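1-pyrroline-5-carboxylate dehydrogenase (Thermus thermophilus, PDB 1UZB) probably catalyses the oxidation of the proline breakdown product 1-pyrroline-5-carboxylate, through its open aldehyde form, to glutamate, as a member of the aldehyde dehydrogenase family. Local coordinates at residues A[309-312]-A[313-317]; A[78-81]-A[82-86]; A[105-108]-A[109-113]; A[458-461]-A[462-466]. All blocks are in the same frame, centred on the assembly; numbering follows the deposited sequence.

Contact 1. Residues A[309-312]-A[313-317]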
loop_
_atom_site.group_PDB
_atom_site.type_symbol
_atom_site.label_atom_id
_atom_site.label_comp_id
_atom_site.label_asym_id
_atom_site.label_seq_id
_atom_site.Cartn_x
_atom_site.Cartn_y
_atom_site.Cartn_z
ATOM N N GLY A 309 -1.074 34.713 22.870
ATOM C CA GLY A 309 -1.969 33.602 22.592
ATOM C C GLY A 309 -3.182 33.583 23.506
ATOM O O GLY A 309 -4.278 33.197 23.094
ATOM N N VAL A 310 -2.989 33.993 24.753
ATOM C CA VAL A 310 -4.080 34.043 25.713
ATOM C C VAL A 310 -5.077 35.126 25.314
ATOM O O VAL A 310 -6.284 34.900 25.329
ATOM C CB VAL A 310 -3.552 34.332 27.134
ATOM C CG1 VAL A 310 -4.706 34.670 28.065
ATOM C CG2 VAL A 310 -2.789 33.128 27.649
ATOM N N VAL A 311 -4.576 36.301 24.944
ATOM C CA VAL A 311 -5.458 37.389 24.545
ATOM C C VAL A 311 -6.257 37.022 23.292
ATOM O O VAL A 311 -7.462 37.271 23.226
ATOM C CB VAL A 311 -4.652 38.695 24.337
ATOM C CG1 VAL A 311 -5.515 39.753 23.675
ATOM C CG2 VAL A 311 -4.163 39.203 25.692
ATOM N N VAL A 312 -5.601 36.415 22.307
ATOM C CA VAL A 312 -6.297 35.993 21.095
ATOM C C VAL A 312 -7.365 34.950 21.436
ATOM O O VAL A 312 -8.505 35.034 20.976
ATOM C CB VAL A 312 -5.310 35.369 20.068
ATOM C CG1 VAL A 312 -6.075 34.633 18.977
ATOM C CG2 VAL A 312 -4.444 36.453 19.447
ATOM N N SER A 313 -6.990 33.976 22.257
ATOM C CA SER A 313 -7.903 32.899 22.636
ATOM C C SER A 313 -9.086 33.333 23.486
ATOM O O SER A 313 -10.181 32.781 23.365
ATOM C CB SER A 313 -7.146 31.810 23.398
ATOM O OG SER A 313 -6.132 31.225 22.599
ATOM N N ALA A 314 -8.857 34.312 24.354
ATOM C CA ALA A 314 -9.900 34.777 25.255
ATOM C C ALA A 314 -10.834 35.815 24.669
ATOM O O ALA A 314 -12.027 35.808 24.967
ATOM C CB ALA A 314 -9.271 35.330 26.531
ATOM N N TYR A 315 -10.305 36.689 23.817
ATOM C CA TYR A 315 -11.108 37.774 23.284
ATOM C C TYR A 315 -11.476 37.743 21.805
ATOM O O TYR A 315 -12.210 38.616 21.339
ATOM C CB TYR A 315 -10.435 39.098 23.669
ATOM C CG TYR A 315 -10.222 39.216 25.168
ATOM C CD1 TYR A 315 -11.303 39.211 26.050
ATOM C CD2 TYR A 315 -8.940 39.284 25.709
ATOM C CE1 TYR A 315 -11.113 39.268 27.433
ATOM C CE2 TYR A 315 -8.738 39.339 27.089
ATOM C CZ TYR A 315 -9.827 39.329 27.942
ATOM O OH TYR A 315 -9.618 39.365 29.305
ATOM N N GLY A 316 -10.979 36.750 21.068
ATOM C CA GLY A 316 -11.341 36.634 19.662
ATOM C C GLY A 316 -12.854 36.485 19.590
ATOM O O GLY A 316 -13.436 35.697 20.336
ATOM N N PHE A 317 -13.486 37.217 18.677
ATOM C CA PHE A 317 -14.946 37.229 18.540
ATOM C C PHE A 317 -15.611 37.410 19.906
ATOM O O PHE A 317 -16.593 36.748 20.251
ATOM C CB PHE A 317 -15.493 35.973 17.843
ATOM C CG PHE A 317 -16.973 36.068 17.503
ATOM C CD1 PHE A 317 -17.510 37.252 16.987
ATOM C CD2 PHE A 317 -17.828 34.991 17.720
ATOM C CE1 PHE A 317 -18.876 37.361 16.701
ATOM C CE2 PHE A 317 -19.197 35.093 17.434
ATOM C CZ PHE A 317 -19.720 36.283 16.926
#
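Ser313 grips the carbonyl of Gly309 twice, one turn back along helix 303-315. This helix is the connection of a beta-alpha-beta unit, between strands 293-297 and 325-331. The hydroxyl gives a hydrogen bond of 2.8 Å from Ser313 OG to Gly309 O. The backbone amide adds the usual helical bond, 2.9 Å from Ser313 N to the same Gly309 O. The two donors come in from opposite faces of the carbonyl plane. With OG turned away from its own carbonyl carbon and lying beside the backbone N (chi1 -62°), the hydroxyl folds back along the helix. OG is also hydrogen-bonded to Ile475 N, so it ties the helix to a distant loop of the same chain. A valine in its place would probably leave Ile475 N without this partner and Gly309 O with the amide alone.

Two residues on, Tyr315 meets Val311, also four residues apart. The two side chains cross at a slant, and Val311 CG1 lies 4.0 Å from Tyr315 CD2. The methyl of Ala314 sits over the centre of one ring face, 4.0 Å above the plane. Farther out, Tyr315 OH is hydrogen-bonded to Thr402 O, which fixes the far end of the ring. Leu423 of strand 422-428 touches both Val310 and Tyr315, and Ile295 of strand 293-297 touches Val310 and Ser313. Gly316 is the first residue to leave helical backbone angles, yet Gly316 N still bonds Val312 O at 3.0 Å.

Contact 2. Residues A[78-81]-A[82-86]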
loop_
_atom_site.group_PDB
_atom_site.type_symbol
_atom_site.label_atom_id
_atom_site.label_comp_id
_atom_site.label_asym_id
_atom_site.label_seq_id
_atom_site.Cartn_x
_atom_site.Cartn_y
_atom_site.Cartn_z
ATOM N N ALA A 78 -43.923 19.778 6.404
ATOM C CA ALA A 78 -43.771 19.826 4.953
ATOM C C ALA A 78 -42.320 19.559 4.567
ATOM O O ALA A 78 -42.044 18.855 3.599
ATOM C CB ALA A 78 -44.209 21.185 4.421
ATOM N N ALA A 79 -41.398 20.135 5.327
ATOM C CA ALA A 79 -39.979 19.948 5.061
ATOM C C ALA A 79 -39.587 18.494 5.300
ATOM O O ALA A 79 -38.801 17.926 4.543
ATOM C CB ALA A 79 -39.156 20.869 5.948
ATOM N N LEU A 80 -40.142 17.888 6.344
ATOM C CA LEU A 80 -39.823 16.499 6.648
ATOM C C LEU A 80 -40.344 15.587 5.542
ATOM O O LEU A 80 -39.674 14.634 5.151
ATOM C CB LEU A 80 -40.415 16.101 8.004
ATOM C CG LEU A 80 -40.016 14.737 8.580
ATOM C CD1 LEU A 80 -38.500 14.599 8.613
ATOM C CD2 LEU A 80 -40.597 14.599 9.982
ATOM N N GLU A 81 -41.536 15.880 5.033
ATOM C CA GLU A 81 -42.098 15.076 3.955
ATOM C C GLU A 81 -41.214 15.192 2.716
ATOM O O GLU A 81 -40.924 14.195 2.050
ATOM C CB GLU A 81 -43.519 15.540 3.621
ATOM C CG GLU A 81 -44.567 15.142 4.646
ATOM C CD GLU A 81 -44.788 13.642 4.693
ATOM O OE1 GLU A 81 -45.124 13.060 3.640
ATOM O OE2 GLU A 81 -44.630 13.046 5.779
ATOM N N ALA A 82 -40.785 16.412 2.408
ATOM C CA ALA A 82 -39.932 16.641 1.249
ATOM C C ALA A 82 -38.584 15.945 1.411
ATOM O O ALA A 82 -38.051 15.379 0.456
ATOM C CB ALA A 82 -39.723 18.136 1.036
ATOM N N ALA A 83 -38.043 15.984 2.624
ATOM C CA ALA A 83 -36.753 15.368 2.910
ATOM C C ALA A 83 -36.788 13.851 2.747
ATOM O O ALA A 83 -35.838 13.257 2.233
ATOM C CB ALA A 83 -36.304 15.738 4.317
ATOM N N TRP A 84 -37.873 13.215 3.183
ATOM C CA TRP A 84 -37.961 11.767 3.043
ATOM C C TRP A 84 -38.183 11.372 1.594
ATOM O O TRP A 84 -37.654 10.364 1.128
ATOM C CB TRP A 84 -39.076 11.192 3.918
ATOM C CG TRP A 84 -38.639 10.978 5.332
ATOM C CD1 TRP A 84 -39.043 11.674 6.431
ATOM C CD2 TRP A 84 -37.678 10.019 5.793
ATOM N NE1 TRP A 84 -38.392 11.212 7.550
ATOM C CE2 TRP A 84 -37.548 10.197 7.187
ATOM C CE3 TRP A 84 -36.914 9.026 5.162
ATOM C CZ2 TRP A 84 -36.685 9.419 7.966
ATOM C CZ3 TRP A 84 -36.052 8.247 5.943
ATOM C CH2 TRP A 84 -35.948 8.453 7.330
ATOM N N LYS A 85 -38.969 12.166 0.876
ATOM C CA LYS A 85 -39.218 11.877 -0.528
ATOM C C LYS A 85 -37.901 11.987 -1.298
ATOM O O LYS A 85 -37.601 11.162 -2.163
ATOM C CB LYS A 85 -40.248 12.859 -1.092
ATOM C CG LYS A 85 -40.650 12.579 -2.526
ATOM C CD LYS A 85 -41.716 13.550 -2.996
ATOM C CE LYS A 85 -42.145 13.240 -4.419
ATOM N NZ LYS A 85 -42.722 11.871 -4.526
ATOM N N ALA A 86 -37.106 13.000 -0.969
ATOM C CA ALA A 86 -35.823 13.202 -1.632
ATOM C C ALA A 86 -34.843 12.082 -1.283
ATOM O O ALA A 86 -34.093 11.604 -2.141
ATOM C CB ALA A 86 -35.239 14.553 -1.231
#
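Leu80 and Trp84 make the apolar part of this contact, one turn apart on helix 73-90. Their side chains run next to each other and point the same way. The pyrrole part of the indole does the touching. Leu80 CD1 lies 3.7 Å from Trp84 CD1 and 3.6 Å from Trp84 NE1. Leu80 CG is close behind, 3.9 Å from Trp84 CD1. The leucine holds CG opposite its backbone N (chi1 -172°), and the bend at chi2 swings CD1 to the indole.

The polar end of the indole looks outside the helix. Trp84 NE1 is hydrogen-bonded to Arg252 O, and the ring also forms a cation-pi contact with Arg252. Leu80 touches this same loop at His250, Arg252 and Ile253.

Helix 73-90 lies with this side against the six-stranded mixed sheet of the aldehyde dehydrogenase fold. Ala79 and Leu80 meet Ile205 of strand 203-207. Ala83 and Trp84 meet Ala176 of strand 165-180. The two alanines present only methyls to the sheet, consistent with a close approach of the helix.

Regular alpha-helical backbone bonds run throughout. Ala83 N reaches Ala79 O at 2.8 Å, and Trp84 N reaches Leu80 O at 3.0 Å. On the exposed side, Lys85 N bonds Glu81 O at 3.1 Å. Ala83 O has a further partner in Thr203 OG1.

Contact 3. Residues A[105-108]-A[109-113]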
loop_
_atom_site.group_PDB
_atom_site.type_symbol
_atom_site.label_atom_id
_atom_site.label_comp_id
_atom_site.label_asym_id
_atom_site.label_seq_id
_atom_site.Cartn_x
_atom_site.Cartn_y
_atom_site.Cartn_z
ATOM N N ALA A 105 -20.696 23.364 -4.917
ATOM C CA ALA A 105 -21.134 24.297 -3.886
ATOM C C ALA A 105 -19.952 25.052 -3.277
ATOM O O ALA A 105 -20.053 26.246 -2.991
ATOM C CB ALA A 105 -21.905 23.559 -2.796
ATOM N N ALA A 106 -18.831 24.362 -3.075
ATOM C CA ALA A 106 -17.656 25.008 -2.503
ATOM C C ALA A 106 -17.124 26.082 -3.445
ATOM O O ALA A 106 -16.705 27.150 -3.001
ATOM C CB ALA A 106 -16.574 23.976 -2.220
ATOM N N ALA A 107 -17.139 25.796 -4.746
ATOM C CA ALA A 107 -16.653 26.758 -5.731
ATOM C C ALA A 107 -17.546 27.993 -5.736
ATOM O O ALA A 107 -17.061 29.119 -5.845
ATOM C CB ALA A 107 -16.620 26.127 -7.118
ATOM N N LEU A 108 -18.851 27.776 -5.617
ATOM C CA LEU A 108 -19.801 28.878 -5.591
ATOM C C LEU A 108 -19.638 29.698 -4.313
ATOM O O LEU A 108 -19.731 30.928 -4.342
ATOM C CB LEU A 108 -21.232 28.345 -5.706
ATOM C CG LEU A 108 -21.572 27.690 -7.050
ATOM C CD1 LEU A 108 -22.962 27.074 -6.980
ATOM C CD2 LEU A 108 -21.495 28.725 -8.170
ATOM N N MET A 109 -19.390 29.026 -3.190
ATOM C CA MET A 109 -19.206 29.737 -1.932
ATOM C C MET A 109 -17.912 30.548 -1.985
ATOM O O MET A 109 -17.866 31.687 -1.516
ATOM C CB MET A 109 -19.156 28.757 -0.758
ATOM C CG MET A 109 -19.024 29.448 0.598
ATOM S SD MET A 109 -19.165 28.341 2.022
ATOM C CE MET A 109 -20.935 28.072 2.060
ATOM N N ARG A 110 -16.865 29.967 -2.567
ATOM C CA ARG A 110 -15.586 30.655 -2.670
ATOM C C ARG A 110 -15.717 31.952 -3.472
ATOM O O ARG A 110 -15.087 32.959 -3.143
ATOM C CB ARG A 110 -14.541 29.733 -3.311
ATOM C CG ARG A 110 -13.124 30.284 -3.280
ATOM C CD ARG A 110 -12.103 29.307 -3.860
ATOM N NE ARG A 110 -11.962 28.087 -3.065
ATOM C CZ ARG A 110 -12.489 26.909 -3.386
ATOM N NH1 ARG A 110 -12.302 25.858 -2.595
ATOM N NH2 ARG A 110 -13.202 26.776 -4.496
ATOM N N ARG A 111 -16.541 31.937 -4.515
ATOM C CA ARG A 111 -16.725 33.137 -5.327
ATOM C C ARG A 111 -17.578 34.202 -4.637
ATOM O O ARG A 111 -17.624 35.345 -5.088
ATOM C CB ARG A 111 -17.328 32.765 -6.686
ATOM C CG ARG A 111 -16.347 32.018 -7.572
ATOM C CD ARG A 111 -17.015 31.327 -8.743
ATOM N NE ARG A 111 -16.041 30.548 -9.499
ATOM C CZ ARG A 111 -16.288 29.359 -10.041
ATOM N NH1 ARG A 111 -17.485 28.802 -9.917
ATOM N NH2 ARG A 111 -15.327 28.722 -10.695
ATOM N N ARG A 112 -18.250 33.834 -3.547
ATOM C CA ARG A 112 -19.082 34.778 -2.797
ATOM C C ARG A 112 -18.500 35.034 -1.408
ATOM O O ARG A 112 -19.194 35.510 -0.506
ATOM C CB ARG A 112 -20.512 34.241 -2.656
ATOM C CG ARG A 112 -21.283 34.182 -3.966
ATOM C CD ARG A 112 -22.719 33.720 -3.756
ATOM N NE ARG A 112 -23.482 34.634 -2.909
ATOM C CZ ARG A 112 -24.783 34.510 -2.658
ATOM N NH1 ARG A 112 -25.400 35.386 -1.875
ATOM N NH2 ARG A 112 -25.468 33.509 -3.191
ATOM N N LYS A 113 -17.216 34.733 -1.255
ATOM C CA LYS A 113 -16.523 34.880 0.019
ATOM C C LYS A 113 -16.650 36.246 0.694
ATOM O O LYS A 113 -17.058 36.327 1.857
ATOM C CB LYS A 113 -15.044 34.521 -0.165
ATOM C CG LYS A 113 -14.224 34.502 1.114
ATOM C CD LYS A 113 -13.027 33.562 0.990
ATOM C CE LYS A 113 -12.157 33.882 -0.214
ATOM N NZ LYS A 113 -10.937 33.031 -0.227
HETATM O O HOH W 1 -14.059 28.598 -6.666
#
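The C-terminal end of helix 95-111 holds this contact, where Arg110 and Arg111 fold back on Ala106 and Ala107. The guanidinium of Arg110 lies with one face toward Ala106 O, and its NH2 is 3.7 Å from Ala107 CA. Arg111 turns a face of its guanidinium to a methyl, with NH1 4.0 Å from Ala107 CB. Leu108 CD2 stands at the edge of this same group, near its plane. The Arg111 chain is extended from CG to NE and passes along the Ala107 carbonyl, its CG 3.4 Å from Ala107 O.

A water bridges the Ala107 carbonyl and the Arg110 side chain. It donates to Ala107 O at 3.2 Å and accepts from Arg110 NH2 at 3.0 Å, in the plane of that guanidinium. The water also sits over one face of the Arg111 guanidinium.

Helix 95-111 belongs to a helical layer of the aldehyde dehydrogenase fold. Ala106, Met109 and Arg110 pack on helix 128-149, while Leu108 and Met109 pack on helix 213-226. The arginines spread to separate acids. Arg110 forms salt bridges with Glu143 and Glu9, and Arg112 with Glu115 and Glu221. Arg111 NH2 forms a salt bridge with the C-terminal carboxylate of Phe516 of the second subunit, and Phe516 of that subunit also packs on Ala107.

The i to i+4 bonds lengthen toward the end. Met109 N to Ala105 O is 2.9 Å, and Arg111 N to Ala107 O is 3.2 Å. Arg112 N to Leu108 O is weak, at 3.4 Å, and Arg112 N is also bonded to Met109 O.

Contact 4. Residues A[458-461]-A[462-466]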
loop_
_atom_site.group_PDB
_atom_site.type_symbol
_atom_site.label_atom_id
_atom_site.label_comp_id
_atom_site.label_asym_id
_atom_site.label_seq_id
_atom_site.Cartn_x
_atom_site.Cartn_y
_atom_site.Cartn_z
ATOM N N GLU A 458 4.402 16.662 27.338
ATOM C CA GLU A 458 4.020 15.276 27.108
ATOM C C GLU A 458 3.101 14.759 28.213
ATOM O O GLU A 458 2.261 13.894 27.978
ATOM C CB GLU A 458 5.269 14.404 26.949
ATOM C CG GLU A 458 6.154 14.837 25.772
ATOM C CD GLU A 458 5.431 14.841 24.428
ATOM O OE1 GLU A 458 6.016 15.341 23.440
ATOM O OE2 GLU A 458 4.288 14.344 24.349
ATOM N N TRP A 459 3.259 15.300 29.416
ATOM C CA TRP A 459 2.410 14.931 30.544
ATOM C C TRP A 459 0.986 15.402 30.203
ATOM O O TRP A 459 0.016 14.662 30.349
ATOM C CB TRP A 459 2.937 15.631 31.802
ATOM C CG TRP A 459 2.229 15.332 33.086
ATOM C CD1 TRP A 459 1.178 14.488 33.277
ATOM C CD2 TRP A 459 2.533 15.895 34.367
ATOM N NE1 TRP A 459 0.806 14.487 34.604
ATOM C CE2 TRP A 459 1.623 15.343 35.293
ATOM C CE3 TRP A 459 3.490 16.813 34.822
ATOM C CZ2 TRP A 459 1.639 15.679 36.654
ATOM C CZ3 TRP A 459 3.507 17.148 36.174
ATOM C CH2 TRP A 459 2.586 16.580 37.073
ATOM N N ALA A 460 0.875 16.639 29.735
ATOM C CA ALA A 460 -0.419 17.196 29.353
ATOM C C ALA A 460 -1.039 16.428 28.181
ATOM O O ALA A 460 -2.255 16.268 28.116
ATOM C CB ALA A 460 -0.259 18.658 28.983
ATOM N N ARG A 461 -0.206 15.965 27.252
ATOM C CA ARG A 461 -0.701 15.210 26.105
ATOM C C ARG A 461 -1.454 13.979 26.592
ATOM O O ARG A 461 -2.438 13.560 25.985
ATOM C CB ARG A 461 0.467 14.787 25.204
ATOM C CG ARG A 461 0.063 13.975 23.969
ATOM C CD ARG A 461 1.285 13.619 23.124
ATOM N NE ARG A 461 1.982 14.826 22.689
ATOM C CZ ARG A 461 1.726 15.478 21.560
ATOM N NH1 ARG A 461 0.795 15.035 20.721
ATOM N NH2 ARG A 461 2.367 16.606 21.291
ATOM N N ARG A 462 -0.987 13.413 27.701
ATOM C CA ARG A 462 -1.598 12.219 28.265
ATOM C C ARG A 462 -2.679 12.478 29.314
ATOM O O ARG A 462 -3.613 11.684 29.440
ATOM C CB ARG A 462 -0.526 11.327 28.907
ATOM C CG ARG A 462 0.645 10.958 28.007
ATOM C CD ARG A 462 1.524 9.895 28.662
ATOM N NE ARG A 462 2.047 10.317 29.961
ATOM C CZ ARG A 462 3.039 11.186 30.129
ATOM N NH1 ARG A 462 3.629 11.737 29.076
ATOM N NH2 ARG A 462 3.441 11.507 31.352
ATOM N N GLU A 463 -2.571 13.587 30.045
ATOM C CA GLU A 463 -3.512 13.855 31.133
ATOM C C GLU A 463 -4.399 15.101 31.136
ATOM O O GLU A 463 -5.288 15.199 31.980
ATOM C CB GLU A 463 -2.753 13.788 32.461
ATOM C CG GLU A 463 -2.133 12.426 32.749
ATOM C CD GLU A 463 -3.173 11.332 32.905
ATOM O OE1 GLU A 463 -4.043 11.467 33.791
ATOM O OE2 GLU A 463 -3.122 10.338 32.146
ATOM N N PHE A 464 -4.162 16.060 30.247
ATOM C CA PHE A 464 -5.013 17.255 30.183
ATOM C C PHE A 464 -6.202 16.736 29.366
ATOM O O PHE A 464 -6.132 16.645 28.135
ATOM C CB PHE A 464 -4.278 18.374 29.439
ATOM C CG PHE A 464 -4.900 19.743 29.592
ATOM C CD1 PHE A 464 -6.278 19.907 29.746
ATOM C CD2 PHE A 464 -4.101 20.883 29.498
ATOM C CE1 PHE A 464 -6.844 21.188 29.793
ATOM C CE2 PHE A 464 -4.661 22.162 29.545
ATOM C CZ PHE A 464 -6.032 22.311 29.690
ATOM N N HIS A 465 -7.289 16.397 30.056
ATOM C CA HIS A 465 -8.448 15.775 29.417
ATOM C C HIS A 465 -9.413 16.638 28.619
ATOM O O HIS A 465 -10.528 16.928 29.057
ATOM C CB HIS A 465 -9.225 14.964 30.468
ATOM C CG HIS A 465 -10.084 13.882 29.887
ATOM N ND1 HIS A 465 -9.570 12.850 29.130
ATOM C CD2 HIS A 465 -11.420 13.665 29.959
ATOM C CE1 HIS A 465 -10.552 12.046 28.761
ATOM N NE2 HIS A 465 -11.684 12.518 29.249
ATOM N N VAL A 466 -8.976 17.024 27.424
ATOM C CA VAL A 466 -9.796 17.813 26.513
ATOM C C VAL A 466 -9.640 17.197 25.127
ATOM O O VAL A 466 -8.615 16.584 24.825
ATOM C CB VAL A 466 -9.367 19.304 26.479
ATOM C CG1 VAL A 466 -9.648 19.958 27.826
ATOM C CG2 VAL A 466 -7.900 19.424 26.124
#
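Helix 454-463 ends here, on the way from strand 446-450 to strand 468-471 of a beta-alpha-beta unit, and Arg462 folds back over Glu458 and Trp459. One face of its guanidinium covers Trp459 CA, with Arg462 NH2 3.7 Å from that atom. The bend at chi3 (-58°) brings the group back along the helix. The Arg462 amide bonds Glu458 O at 3.3 Å from above the carbonyl plane.

Trp459 and Glu463 meet across one turn. Glu463 CG lies at the indole edge, in its plane, 3.9 Å from Trp459 CD1. The ring and carboxylate planes are 32° apart. The indole also touches Ala432 and Leu435 of helix 431-439, and its ring meets that of Phe431.

Arg461 and Glu458 form a salt bridge on another side of the helix, 2.9 Å from Arg461 NE to Glu458 OE2. The carboxylate is met on its syn side. Both charges also reach other subunits: Arg461 NH1 pairs with Glu168 of the third subunit, and Glu458 OE1 with Arg100 of the fourth. A leucine in place of Arg461 would probably leave Glu168 of the third subunit without this mate and Glu458 OE2 without its bridge.

Phe464 is the first residue beyond the helix and turns inward. It touches Val449, Leu469 and Leu435. Its amide still closes the last turn, 2.9 Å from Phe464 N to Ala460 O. Ala460 CB stands at the edge of the phenylalanine ring and 4.1 Å from Phe464 CB.

Each contact lies on one helix or at its C-terminal end, and its two segments adjoin, so none closes a long loop. They follow in series, without nesting or crossing. From the N terminus, contact 2 comes first, on helix 73-90 against the six-stranded sheet. Contact 3 lies on the next helix, 95-111, among helices and at the second subunit; these two have centres about 26 Å apart. Contacts 1 and 4 come later, in beta-alpha-beta units of the seven-stranded sheet, with centres about 22 Å apart. Contact 4 borders the third and fourth subunits, while contact 1 is buried within its own chain. Contacts 2 and 4 lie on opposite sides of the chain's centre.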